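Local structure of branched-chain amino acid aminotransferase (Thermoproteus uzoniensis, 5CE8) at residues K14-G19 / A124-A129; L36-G41 / I115-R120; F40-G45 / A161-I166; E44-Y49 / I104-Y109; L168-A173 / A185-A190. The protein probably catalyses, with pyridoxal 5'-phosphate as cofactor, the reversible transfer of the amino group of leucine, isoleucine or valine to 2-oxoglutarate. One frame throughout, in Å; residues are numbered along the deposited sequence.

Interaction 1. Residues K14-G19 / A124-A129; sequences KVWLDG and ASVAIA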
# COMPACT_ATOMS: atom_id res chain seq x y z
N LYS A 14 39.41 9.47 26.74
CA LYS A 14 38.63 8.71 27.74
C LYS A 14 37.18 8.65 27.25
O LYS A 14 36.72 9.62 26.69
CB LYS A 14 38.64 9.44 29.09
CG LYS A 14 39.91 9.36 30.00
CD LYS A 14 40.47 7.99 30.22
CE LYS A 14 41.69 8.22 31.17
NZ LYS A 14 42.43 6.97 31.45
N VAL A 15 36.52 7.51 27.45
CA VAL A 15 35.15 7.24 27.07
C VAL A 15 34.47 6.63 28.29
O VAL A 15 35.04 5.86 29.06
CB VAL A 15 35.12 6.20 25.88
CG1 VAL A 15 33.71 5.61 25.70
CG2 VAL A 15 35.63 6.85 24.53
N TRP A 16 33.23 7.00 28.49
CA TRP A 16 32.48 6.46 29.60
C TRP A 16 31.81 5.17 29.17
O TRP A 16 31.09 5.07 28.15
CB TRP A 16 31.55 7.55 30.12
CG TRP A 16 30.77 7.42 31.36
CD1 TRP A 16 31.01 8.09 32.50
CD2 TRP A 16 29.49 6.78 31.56
NE1 TRP A 16 30.03 7.84 33.40
CE2 TRP A 16 29.07 7.06 32.85
CE3 TRP A 16 28.69 5.99 30.79
CZ2 TRP A 16 27.88 6.60 33.38
CZ3 TRP A 16 27.47 5.55 31.33
CH2 TRP A 16 27.10 5.82 32.61
N LEU A 17 31.99 4.18 30.02
CA LEU A 17 31.45 2.92 29.83
C LEU A 17 30.91 2.44 31.15
O LEU A 17 31.67 2.20 32.10
CB LEU A 17 32.56 2.07 29.30
CG LEU A 17 32.19 0.67 28.89
CD1 LEU A 17 30.86 0.67 28.22
CD2 LEU A 17 33.21 0.06 27.94
N ASP A 18 29.60 2.34 31.26
CA ASP A 18 28.99 1.88 32.47
C ASP A 18 29.52 2.45 33.79
O ASP A 18 29.86 1.73 34.78
CB ASP A 18 29.00 0.37 32.47
CG ASP A 18 27.84 -0.19 31.64
OD1 ASP A 18 26.98 0.58 31.21
OD2 ASP A 18 27.82 -1.39 31.40
N GLY A 19 29.53 3.76 33.82
CA GLY A 19 29.94 4.45 35.01
C GLY A 19 31.43 4.50 35.26
O GLY A 19 31.76 4.86 36.35
N ALA A 124 20.95 -3.18 29.55
CA ALA A 124 21.90 -2.51 28.63
C ALA A 124 23.13 -1.97 29.31
O ALA A 124 23.05 -1.61 30.50
CB ALA A 124 21.21 -1.32 27.96
N SER A 125 24.20 -1.81 28.53
CA SER A 125 25.32 -0.94 28.89
C SER A 125 25.18 0.39 28.16
O SER A 125 24.52 0.46 27.12
CB SER A 125 26.65 -1.58 28.51
OG SER A 125 26.97 -2.69 29.32
N VAL A 126 25.78 1.45 28.71
CA VAL A 126 25.84 2.72 28.04
C VAL A 126 27.31 3.14 27.90
O VAL A 126 28.08 3.06 28.80
CB VAL A 126 25.01 3.81 28.66
CG1 VAL A 126 25.20 5.12 27.87
CG2 VAL A 126 23.53 3.41 28.67
N ALA A 127 27.71 3.48 26.70
CA ALA A 127 29.04 4.11 26.47
C ALA A 127 28.79 5.47 25.88
O ALA A 127 27.80 5.68 25.06
CB ALA A 127 29.88 3.27 25.53
N ILE A 128 29.65 6.40 26.27
CA ILE A 128 29.55 7.80 25.87
C ILE A 128 30.91 8.30 25.55
O ILE A 128 31.82 8.38 26.40
CB ILE A 128 29.04 8.76 26.91
CG1 ILE A 128 27.62 8.49 27.27
CG2 ILE A 128 29.18 10.22 26.44
CD1 ILE A 128 27.25 9.00 28.66
N ALA A 129 31.02 8.64 24.29
CA ALA A 129 32.22 9.21 23.69
C ALA A 129 31.96 10.62 23.23
O ALA A 129 30.85 10.93 22.68
CB ALA A 129 32.62 8.40 22.49
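Strands 14-17 and 125-129 run antiparallel, their short axes 4.5 Å apart at closest approach and 160° apart in direction, with Trp16 and Ile128 as the hydrogen-bonded pair and Leu17 and Ala127 as the next, non-hydrogen-bonded one. Trp16 N bonds to Ile128 O at 2.9 Å, and Ile128 N returns the bond to Trp16 O. Beyond the first strand Asp18 carries the ladder on: its N meets Val126 O at 3.0 Å, almost along the C=O axis. The chain turns here, and the carboxylate of Asp18 stands in for a backbone acceptor. OD1 takes the N-H of Val126 at 2.9 Å from above the carboxylate plane. OD2 turns its syn lone pair to the OG of Ser125, 2.6 Å away, so that two donors fix the rotation of the group. Trp16 holds CG anti to its backbone N (chi1 -171°), which lays the benzene rim of the indole along the second strand. CE3 comes to 4.0 Å from Ile128 CD1, the two side chains lying side by side, and CZ3 passes obliquely by Val126 CB. On the other face of the sheet Leu17 CD1 rests 3.9 Å from Ala127 CB. Helix 82-95 packs over Trp16, Val126 and Ile128; strands 20-23 and 102-109 flank the pair, and Val31 and Leu32 of the second subunit reach Ala127 and Ala129.

Interaction 2. Residues L36-G41 / I115-R120; sequences LNYGFG and ISLDVR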
# COMPACT_ATOMS: atom_id res chain seq x y z
N LEU A 36 25.12 -6.05 18.21
CA LEU A 36 25.88 -6.09 17.02
C LEU A 36 25.28 -6.94 15.91
O LEU A 36 25.21 -6.53 14.77
CB LEU A 36 27.25 -6.57 17.29
CG LEU A 36 28.25 -6.57 16.14
CD1 LEU A 36 28.46 -5.16 15.67
CD2 LEU A 36 29.57 -7.19 16.52
N ASN A 37 24.75 -8.07 16.31
CA ASN A 37 24.35 -9.07 15.36
C ASN A 37 22.90 -8.83 14.87
O ASN A 37 22.56 -9.32 13.81
CB ASN A 37 24.39 -10.45 16.01
CG ASN A 37 25.77 -11.06 16.09
OD1 ASN A 37 26.08 -12.02 15.34
ND2 ASN A 37 26.62 -10.55 17.01
N TYR A 38 22.08 -8.10 15.64
CA TYR A 38 20.62 -7.90 15.35
C TYR A 38 20.06 -6.43 15.40
O TYR A 38 18.83 -6.24 15.37
CB TYR A 38 19.81 -8.75 16.31
CG TYR A 38 20.24 -10.18 16.37
CD1 TYR A 38 20.42 -10.97 15.21
CD2 TYR A 38 20.42 -10.80 17.59
CE1 TYR A 38 20.84 -12.29 15.31
CE2 TYR A 38 20.87 -12.09 17.70
CZ TYR A 38 21.06 -12.86 16.60
OH TYR A 38 21.46 -14.16 16.85
N GLY A 39 20.96 -5.44 15.50
CA GLY A 39 20.64 -3.99 15.58
C GLY A 39 19.68 -3.62 16.71
O GLY A 39 18.86 -2.76 16.56
N PHE A 40 19.87 -4.22 17.87
CA PHE A 40 19.11 -3.92 19.03
C PHE A 40 19.90 -3.04 20.02
O PHE A 40 20.64 -3.54 20.96
CB PHE A 40 18.73 -5.20 19.69
CG PHE A 40 17.68 -5.00 20.75
CD1 PHE A 40 16.37 -4.78 20.38
CD2 PHE A 40 17.97 -5.12 22.10
CE1 PHE A 40 15.37 -4.64 21.36
CE2 PHE A 40 16.96 -4.90 23.11
CZ PHE A 40 15.67 -4.65 22.72
N GLY A 41 19.79 -1.73 19.75
CA GLY A 41 20.48 -0.69 20.48
C GLY A 41 19.70 0.59 20.30
O GLY A 41 18.75 0.66 19.45
N ILE A 115 23.05 -15.41 21.13
CA ILE A 115 22.50 -15.77 19.83
C ILE A 115 20.97 -15.59 19.74
O ILE A 115 20.40 -15.28 18.65
CB ILE A 115 22.82 -17.27 19.58
CG1 ILE A 115 24.36 -17.49 19.66
CG2 ILE A 115 22.21 -17.75 18.27
CD1 ILE A 115 25.20 -16.56 18.74
N SER A 116 20.28 -15.91 20.82
CA SER A 116 18.79 -15.90 20.78
C SER A 116 18.17 -14.48 20.50
O SER A 116 18.59 -13.45 21.03
CB SER A 116 18.30 -16.44 22.08
OG SER A 116 16.96 -16.13 22.25
N LEU A 117 17.15 -14.39 19.69
CA LEU A 117 16.42 -13.13 19.55
C LEU A 117 15.59 -12.70 20.74
O LEU A 117 14.99 -11.62 20.69
CB LEU A 117 15.47 -13.17 18.33
CG LEU A 117 16.13 -13.53 17.05
CD1 LEU A 117 15.03 -13.90 16.07
CD2 LEU A 117 17.03 -12.40 16.62
N ASP A 118 15.50 -13.52 21.78
CA ASP A 118 14.68 -13.18 22.97
C ASP A 118 15.54 -12.32 23.92
O ASP A 118 16.20 -12.81 24.84
CB ASP A 118 14.20 -14.45 23.68
CG ASP A 118 13.22 -14.17 24.78
OD1 ASP A 118 12.87 -13.01 25.07
OD2 ASP A 118 12.75 -15.17 25.35
N VAL A 119 15.51 -11.02 23.69
CA VAL A 119 16.35 -10.07 24.44
C VAL A 119 15.69 -9.58 25.74
O VAL A 119 16.28 -8.82 26.53
CB VAL A 119 16.84 -8.93 23.51
CG1 VAL A 119 17.72 -9.51 22.43
CG2 VAL A 119 15.71 -8.13 22.91
N ARG A 120 14.51 -10.13 26.05
CA ARG A 120 13.86 -9.79 27.29
C ARG A 120 14.71 -9.86 28.54
O ARG A 120 15.51 -10.76 28.72
CB ARG A 120 12.63 -10.70 27.47
CG ARG A 120 11.46 -10.27 26.54
CD ARG A 120 10.23 -11.15 26.65
NE ARG A 120 10.58 -12.57 26.59
CZ ARG A 120 9.89 -13.56 27.15
NH1 ARG A 120 8.76 -13.33 27.84
NH2 ARG A 120 10.33 -14.81 26.99
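Tyr38 points its CB at the loop 115-120, and a first torsion that sets CG anti to the carbonyl carbon (chi1 -51°) carries the ring across the side chain of Leu117 at about a right angle. All six ring carbons then share one methyl group: Leu117 CD2 sits 3.7 Å from the ring centroid and only 4° off the normal, a CH-pi contact over the middle of the face. The opposite face is covered by CB of the preceding Asn37. Further out, CE2 passes Ile115 O at 3.4 Å, and the tip ends in a very short hydrogen bond, Tyr38 OH to Ile115 O at 2.4 Å, lying in the carbonyl plane on a lone pair. The same hydroxyl is also bonded to Arg105 NH1 of the second subunit, so this buried oxygen has a partner in each chain. The contact joins helix 34-38, which the chain leaves at Gly39 with positive phi, to an irregular loop between strands 102-109 and 125-132. That loop is braced from within by an ST turn, Asp118 N to Ser116 OG at 3.0 Å, followed by an inverse gamma turn centred on Asp118. Arg120 grips the Asp118 carboxylate side-on, with NE 2.8 Å from OD1 and NH2 2.9 Å from OD2, both in the guanidinium plane. Phe40 and Val119 meet tip to tip: Val119 CG2, in the crowded position between N and the carbonyl carbon, lies over one face of the Phe40 ring, 3.6 Å from its centroid, a second CH-pi contact. Ile171 of the second subunit packs against both of these residues.

Interaction 3. Residues F40-G45 / A161-I166; sequences FGVFEG and AKATGI. With PLP (pyridoxal-5'-phosphate), chain D.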
# COMPACT_ATOMS: atom_id res chain seq x y z
N PHE A 40 19.87 -4.22 17.87
CA PHE A 40 19.11 -3.92 19.03
C PHE A 40 19.90 -3.04 20.02
O PHE A 40 20.64 -3.54 20.96
CB PHE A 40 18.73 -5.20 19.69
CG PHE A 40 17.68 -5.00 20.75
CD1 PHE A 40 16.37 -4.78 20.38
CD2 PHE A 40 17.97 -5.12 22.10
CE1 PHE A 40 15.37 -4.64 21.36
CE2 PHE A 40 16.96 -4.90 23.11
CZ PHE A 40 15.67 -4.65 22.72
N GLY A 41 19.79 -1.73 19.75
CA GLY A 41 20.48 -0.69 20.48
C GLY A 41 19.70 0.59 20.30
O GLY A 41 18.75 0.66 19.45
N VAL A 42 20.05 1.58 21.09
CA VAL A 42 19.70 2.97 20.80
C VAL A 42 20.93 3.87 20.89
O VAL A 42 21.92 3.55 21.62
CB VAL A 42 18.58 3.46 21.69
CG1 VAL A 42 17.40 2.56 21.50
CG2 VAL A 42 18.93 3.49 23.14
N PHE A 43 20.84 5.05 20.29
CA PHE A 43 21.92 6.01 20.39
C PHE A 43 21.35 7.42 20.40
O PHE A 43 20.12 7.62 20.27
CB PHE A 43 22.96 5.83 19.28
CG PHE A 43 22.42 6.05 17.89
CD1 PHE A 43 21.71 5.04 17.24
CD2 PHE A 43 22.63 7.24 17.25
CE1 PHE A 43 21.15 5.30 15.97
CE2 PHE A 43 22.19 7.48 15.94
CZ PHE A 43 21.45 6.52 15.32
N GLU A 44 22.27 8.36 20.55
CA GLU A 44 22.03 9.81 20.48
C GLU A 44 23.16 10.55 19.81
O GLU A 44 24.26 10.03 19.56
CB GLU A 44 21.85 10.40 21.86
CG GLU A 44 20.43 10.36 22.39
CD GLU A 44 19.44 11.12 21.51
OE1 GLU A 44 18.29 10.68 21.44
OE2 GLU A 44 19.89 12.10 20.89
N GLY A 45 22.92 11.83 19.55
CA GLY A 45 23.94 12.70 18.95
C GLY A 45 23.77 14.00 19.68
O GLY A 45 22.63 14.46 19.82
N ALA A 161 12.03 5.86 17.46
CA ALA A 161 13.13 5.58 18.36
C ALA A 161 14.41 5.75 17.56
O ALA A 161 14.46 5.28 16.43
CB ALA A 161 13.03 4.20 18.83
N LYS A 162 15.45 6.29 18.20
CA LYS A 162 16.77 6.45 17.59
C LYS A 162 17.49 5.15 17.78
O LYS A 162 18.42 4.97 18.63
CB LYS A 162 17.44 7.66 18.17
CG LYS A 162 18.52 8.22 17.22
CD LYS A 162 18.89 9.69 17.64
CE LYS A 162 19.93 10.28 16.75
NZ LYS A 162 19.31 10.56 15.42
N ALA A 163 17.07 4.19 17.01
CA ALA A 163 17.49 2.81 17.25
C ALA A 163 18.39 2.27 16.17
O ALA A 163 18.10 2.42 15.01
CB ALA A 163 16.26 1.92 17.44
N THR A 164 19.40 1.53 16.57
CA THR A 164 20.62 1.22 15.77
C THR A 164 20.32 0.52 14.48
O THR A 164 20.62 1.05 13.37
CB THR A 164 21.66 0.44 16.65
OG1 THR A 164 21.00 -0.67 17.18
CG2 THR A 164 22.20 1.31 17.88
N GLY A 165 19.53 -0.54 14.61
CA GLY A 165 19.18 -1.41 13.51
C GLY A 165 18.45 -0.73 12.37
O GLY A 165 18.72 -1.00 11.26
N ILE A 166 17.63 0.28 12.69
CA ILE A 166 16.94 1.17 11.64
C ILE A 166 17.90 1.81 10.66
O ILE A 166 17.52 2.01 9.51
CB ILE A 166 16.15 2.33 12.26
CG1 ILE A 166 15.10 1.80 13.19
CG2 ILE A 166 15.49 3.27 11.26
CD1 ILE A 166 14.54 2.86 14.03
N1 PLP D . 16.45 12.19 11.43
C2 PLP D . 16.84 10.97 11.78
C2A PLP D . 16.45 9.78 10.96
C3 PLP D . 17.73 10.77 12.91
O3 PLP D . 18.20 9.50 13.21
C4 PLP D . 18.15 11.97 13.70
C4A PLP D . 19.06 11.88 14.90
C5 PLP D . 17.61 13.27 13.21
C6 PLP D . 16.77 13.28 12.07
C5A PLP D . 17.95 14.61 13.81
O4P PLP D . 17.68 14.67 15.16
P PLP D . 18.43 15.73 16.04
O1P PLP D . 19.98 15.52 15.93
O2P PLP D . 17.89 17.05 15.67
O3P PLP D . 18.13 15.44 17.49
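Two backbone hydrogen bonds tie strand 41-43 to the loop 161-166. Phe43 N donates to Lys162 O at 2.9 Å nearly along the C=O axis, whereas Thr164 N reaches Gly41 O at 3.1 Å from well above the carbonyl plane. A CA-H...O contact accompanies the first of them, with Val42 CA 3.2 Å from Lys162 O. Among the apolar contacts the aromatic one dominates. Phe43 places its ring in the crowded position between N and the carbonyl carbon (chi1 62°), where the lysine chain crosses it at about a right angle: Lys162 CG lies over one face, 4.0 Å from the centroid, and Lys162 CE comes to 3.7 Å from Phe43 CE2. Thr164 CG2 packs against the backbone of Gly41, 3.6 Å from its C, a close fit to a residue without a side chain. Covalently, Lys162 NZ is joined to C4A of the cofactor at 1.4 Å, the linkage of the internal aldimine. The chain is extended as far as CE and bends at the last torsion (chi4 71°) to meet C4A, the former aldehyde carbon and now the imine carbon. Electrostatically, Glu44 OE2 stays 5.7 Å from that nitrogen, its carboxylate being engaged by His63 and Arg66. Tyr167, Thr260, Arg66, Thr224 and Ile223 hold the rest of the cofactor. As in other transaminases, the lysine is expected to be released by the incoming amino substrate and then probably to shuttle the proton; Phe43 borders the aliphatic part of its chain.

Interaction 4. Residues E44-Y49 / I104-Y109; sequences EGIRAY and IRPVAY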
# COMPACT_ATOMS: atom_id res chain seq x y z
N GLU A 44 22.27 8.36 20.55
CA GLU A 44 22.03 9.81 20.48
C GLU A 44 23.16 10.55 19.81
O GLU A 44 24.26 10.03 19.56
CB GLU A 44 21.85 10.40 21.86
CG GLU A 44 20.43 10.36 22.39
CD GLU A 44 19.44 11.12 21.51
OE1 GLU A 44 18.29 10.68 21.44
OE2 GLU A 44 19.89 12.10 20.89
N GLY A 45 22.92 11.83 19.55
CA GLY A 45 23.94 12.70 18.95
C GLY A 45 23.77 14.00 19.68
O GLY A 45 22.63 14.46 19.82
N ILE A 46 24.85 14.48 20.29
CA ILE A 46 24.77 15.71 21.07
C ILE A 46 25.96 16.52 20.73
O ILE A 46 27.07 15.98 20.68
CB ILE A 46 24.76 15.48 22.56
CG1 ILE A 46 23.67 14.45 22.94
CG2 ILE A 46 24.60 16.83 23.29
CD1 ILE A 46 23.68 13.94 24.42
N ARG A 47 25.76 17.82 20.52
CA ARG A 47 26.91 18.71 20.34
C ARG A 47 27.24 19.58 21.53
O ARG A 47 26.38 19.94 22.32
CB ARG A 47 26.73 19.59 19.11
CG ARG A 47 27.09 18.88 17.82
CD ARG A 47 26.71 19.69 16.61
NE ARG A 47 27.88 20.39 16.28
CZ ARG A 47 28.49 20.41 15.11
NH1 ARG A 47 27.97 19.90 14.00
NH2 ARG A 47 29.65 21.07 15.11
N ALA A 48 28.52 19.96 21.60
CA ALA A 48 28.97 20.93 22.54
C ALA A 48 29.67 21.90 21.73
O ALA A 48 30.40 21.54 20.83
CB ALA A 48 29.94 20.32 23.52
N TYR A 49 29.47 23.17 22.07
CA TYR A 49 30.10 24.23 21.35
C TYR A 49 30.94 25.19 22.29
O TYR A 49 30.49 25.63 23.35
CB TYR A 49 29.05 25.08 20.72
CG TYR A 49 28.22 24.46 19.62
CD1 TYR A 49 28.59 24.64 18.29
CD2 TYR A 49 27.02 23.84 19.89
CE1 TYR A 49 27.82 24.17 17.24
CE2 TYR A 49 26.22 23.38 18.83
CZ TYR A 49 26.62 23.55 17.53
OH TYR A 49 25.84 23.13 16.48
N ILE A 104 29.13 14.37 20.66
CA ILE A 104 29.06 13.38 21.70
C ILE A 104 28.06 12.21 21.30
O ILE A 104 26.88 12.45 20.94
CB ILE A 104 28.58 14.08 22.97
CG1 ILE A 104 29.60 15.20 23.44
CG2 ILE A 104 28.39 13.09 24.11
CD1 ILE A 104 28.87 16.35 24.11
N ARG A 105 28.55 10.99 21.32
CA ARG A 105 27.74 9.82 21.01
C ARG A 105 27.45 8.87 22.20
O ARG A 105 28.38 8.07 22.60
CB ARG A 105 28.50 9.01 20.02
CG ARG A 105 27.82 7.68 19.67
CD ARG A 105 26.38 7.72 19.15
NE ARG A 105 26.07 8.56 18.00
CZ ARG A 105 26.21 8.24 16.73
NH1 ARG A 105 26.72 7.08 16.29
NH2 ARG A 105 25.85 9.12 15.83
N PRO A 106 26.25 8.97 22.78
CA PRO A 106 25.79 7.96 23.74
C PRO A 106 25.25 6.80 22.96
O PRO A 106 24.44 7.01 22.03
CB PRO A 106 24.67 8.64 24.52
CG PRO A 106 24.73 10.00 24.20
CD PRO A 106 25.51 10.21 22.92
N VAL A 107 25.71 5.59 23.29
CA VAL A 107 25.25 4.42 22.70
C VAL A 107 24.89 3.41 23.78
O VAL A 107 25.67 3.14 24.66
CB VAL A 107 26.18 3.83 21.66
CG1 VAL A 107 27.56 3.60 22.15
CG2 VAL A 107 25.58 2.59 21.05
N ALA A 108 23.64 2.98 23.75
CA ALA A 108 23.11 1.94 24.61
C ALA A 108 22.93 0.60 23.85
O ALA A 108 22.13 0.53 22.85
CB ALA A 108 21.73 2.32 25.06
N TYR A 109 23.43 -0.49 24.45
CA TYR A 109 23.54 -1.81 23.75
C TYR A 109 23.81 -2.93 24.76
O TYR A 109 24.14 -2.66 25.90
CB TYR A 109 24.71 -1.76 22.73
CG TYR A 109 25.97 -1.53 23.49
CD1 TYR A 109 26.33 -0.25 23.86
CD2 TYR A 109 26.67 -2.58 24.03
CE1 TYR A 109 27.49 0.00 24.64
CE2 TYR A 109 27.83 -2.34 24.78
CZ TYR A 109 28.24 -1.05 25.13
OH TYR A 109 29.36 -0.81 25.99
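The guanidinium of Arg105 meets Glu44 O at its edge, near its plane, through NE at 2.8 Å, though the bond is bent and weak. Phe43 lies against its central carbon, and the two terminal nitrogens are bonded away from the contact, NH2 to Tyr103 OH and NH1 to Asn37 OD1 of the second subunit. The group doubles back to this place because CG is anti to the backbone N while the chain bends at both chi2 (56°) and chi3 (54°). The puckered ring of Pro106 turns its CG to Glu44 CB at 3.7 Å and to Ile46 CD1 at 4.1 Å. This is the join of strands 41-50 and 102-109, antiparallel neighbours in the seven-stranded sheet, and the proline interrupts its ladder. Glu44 N reaches Pro106 O at 3.0 Å, but Pro106 has no N-H to return, and its CD sits 3.6 Å from Glu44 O; the side chain of Arg105 supplies a donor to that carbonyl instead. Regular pairing resumes at Ile46 and Ile104, the hydrogen-bonded pair. Ile104 N meets Ile46 O at 2.6 Å nearly along the C=O axis, and Ile46 N bonds to Ile104 O at 2.9 Å in the carbonyl plane. Their side chains share one face of the sheet, and Ile104 CD1 runs on to Ala48 CB at 4.2 Å. Helix 60-74 lies over Ile46 and Pro106, which touch Leu60, His63 and Met64.

Interaction 5. Residues L168-A173 / A185-A190; sequences LNSIMA and AIMLNA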
# COMPACT_ATOMS: atom_id res chain seq x y z
N LEU A 168 20.52 0.98 8.83
CA LEU A 168 20.86 0.29 7.63
C LEU A 168 20.11 0.89 6.39
O LEU A 168 20.71 1.18 5.30
CB LEU A 168 20.63 -1.24 7.80
CG LEU A 168 20.75 -2.07 6.46
CD1 LEU A 168 22.21 -2.03 6.06
CD2 LEU A 168 20.44 -3.54 6.46
N ASN A 169 18.86 1.20 6.63
CA ASN A 169 18.02 1.99 5.67
C ASN A 169 18.59 3.39 5.35
O ASN A 169 18.72 3.80 4.11
CB ASN A 169 16.60 2.02 6.28
CG ASN A 169 15.61 2.90 5.50
OD1 ASN A 169 15.13 3.95 6.00
ND2 ASN A 169 15.19 2.40 4.41
N SER A 170 19.00 4.12 6.43
CA SER A 170 19.66 5.40 6.30
C SER A 170 21.01 5.27 5.56
O SER A 170 21.30 6.13 4.74
CB SER A 170 19.85 6.15 7.64
OG SER A 170 18.60 6.58 8.13
N ILE A 171 21.80 4.21 5.83
CA ILE A 171 23.02 4.01 5.09
C ILE A 171 22.74 3.72 3.61
O ILE A 171 23.35 4.29 2.71
CB ILE A 171 23.86 2.88 5.67
CG1 ILE A 171 24.47 3.31 6.99
CG2 ILE A 171 24.96 2.49 4.71
CD1 ILE A 171 25.09 2.23 7.75
N MET A 172 21.81 2.82 3.35
CA MET A 172 21.37 2.60 1.95
C MET A 172 21.12 3.94 1.28
O MET A 172 21.68 4.24 0.22
CB MET A 172 20.08 1.76 1.84
CG MET A 172 20.11 0.34 2.27
SD MET A 172 21.30 -0.76 1.53
CE MET A 172 22.73 -0.41 2.56
N ALA A 173 20.34 4.80 1.93
CA ALA A 173 19.96 6.10 1.28
C ALA A 173 21.23 7.00 1.12
O ALA A 173 21.55 7.53 0.05
CB ALA A 173 18.76 6.76 1.99
N ALA A 185 20.89 12.50 0.82
CA ALA A 185 19.66 11.83 0.42
C ALA A 185 18.45 12.48 0.92
O ALA A 185 18.47 12.97 1.99
CB ALA A 185 19.63 10.41 0.88
N ILE A 186 17.36 12.38 0.15
CA ILE A 186 16.01 12.63 0.71
C ILE A 186 15.27 11.34 0.55
O ILE A 186 15.27 10.79 -0.51
CB ILE A 186 15.23 13.81 -0.01
CG1 ILE A 186 15.68 15.17 0.57
CG2 ILE A 186 13.73 13.80 0.32
CD1 ILE A 186 15.70 16.22 -0.43
N MET A 187 14.47 10.95 1.56
CA MET A 187 13.77 9.73 1.52
C MET A 187 12.28 10.01 1.64
O MET A 187 11.84 10.81 2.54
CB MET A 187 14.16 8.84 2.75
CG MET A 187 15.44 8.04 2.53
SD MET A 187 15.70 6.75 3.81
CE MET A 187 16.31 7.89 4.89
N LEU A 188 11.53 9.40 0.74
CA LEU A 188 10.07 9.34 0.78
C LEU A 188 9.66 8.25 1.77
O LEU A 188 10.35 7.25 1.91
CB LEU A 188 9.53 9.02 -0.55
CG LEU A 188 9.86 9.96 -1.69
CD1 LEU A 188 9.03 9.75 -2.95
CD2 LEU A 188 9.69 11.42 -1.21
N ASN A 189 8.54 8.42 2.46
CA ASN A 189 7.92 7.33 3.23
C ASN A 189 7.12 6.30 2.32
O ASN A 189 7.09 6.45 1.08
CB ASN A 189 7.11 7.86 4.40
CG ASN A 189 5.80 8.54 3.97
OD1 ASN A 189 5.53 8.73 2.76
ND2 ASN A 189 5.11 9.10 4.97
N ALA A 190 6.49 5.26 2.90
CA ALA A 190 5.88 4.19 2.07
C ALA A 190 4.70 4.77 1.27
O ALA A 190 4.31 4.27 0.26
CB ALA A 190 5.33 3.11 2.90
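A beta-alpha-beta unit, strand 142-146, helix 167-179 and strand 184-188, packs the helix on the mixed sheet, and residues 168-173 and 185-190 meet where that helix packs on the strand that follows it. The short axes approach to 9.1 Å with 124° between their directions, so the helix crosses the strand steeply and touches it through few residues. Met187 does most of the work. It points toward the helix, runs straight through its second torsion (chi2 -168°) and bends at the third (chi3 -81°), which lets three of its atoms wrap round one methyl group. Its SD lies 3.6 Å from Ala173 CB, CG is just as close, and CE turns on toward Ser170 OG at 4.2 Å. Two residues earlier on the same face of the strand, Ala185 CB comes 3.9 Å from Ala173 CB; small groups on both sides permit this closeness. Met187 SD also approaches Asn169 OD1 at 3.6 Å, but no hydrogen bond crosses the contact. The polar groups beside the thioether are satisfied by other parts: Asn169 bonds to Arg150 O and Val152 N and to Met156 O of the second subunit, and Ser170 OG to Ser198 O. With no hydrogen bond across it, the contact rests mainly on van der Waals packing, while hydrogen bonds fix the helix face close to the cofactor, which Tyr167, just ahead of this segment, binds.

In the fold
From the N terminus, strand 14-17 pairs with residues 124-129, so interaction 1 closes a long loop that holds interactions 2 and 4. Interaction 2 starts at 36-41 and closes at 115-120; interaction 4 (44-49 with 104-109) nests within it. Interaction 3 leaves from 40-45, sharing Phe40 and Gly41 with interaction 2 and Glu44 and Gly45 with interaction 4, but closes only at 161-166, thereby crossing interaction 1. Interactions 1 and 4 are joined through the neighbouring strands 125-132 and 102-109 of the antiparallel sheet. Interaction 3 ties that sheet to the cofactor lysine, and interaction 5 follows in series, packing helix 167-179 on a strand of the mixed sheet. All five touch the second subunit.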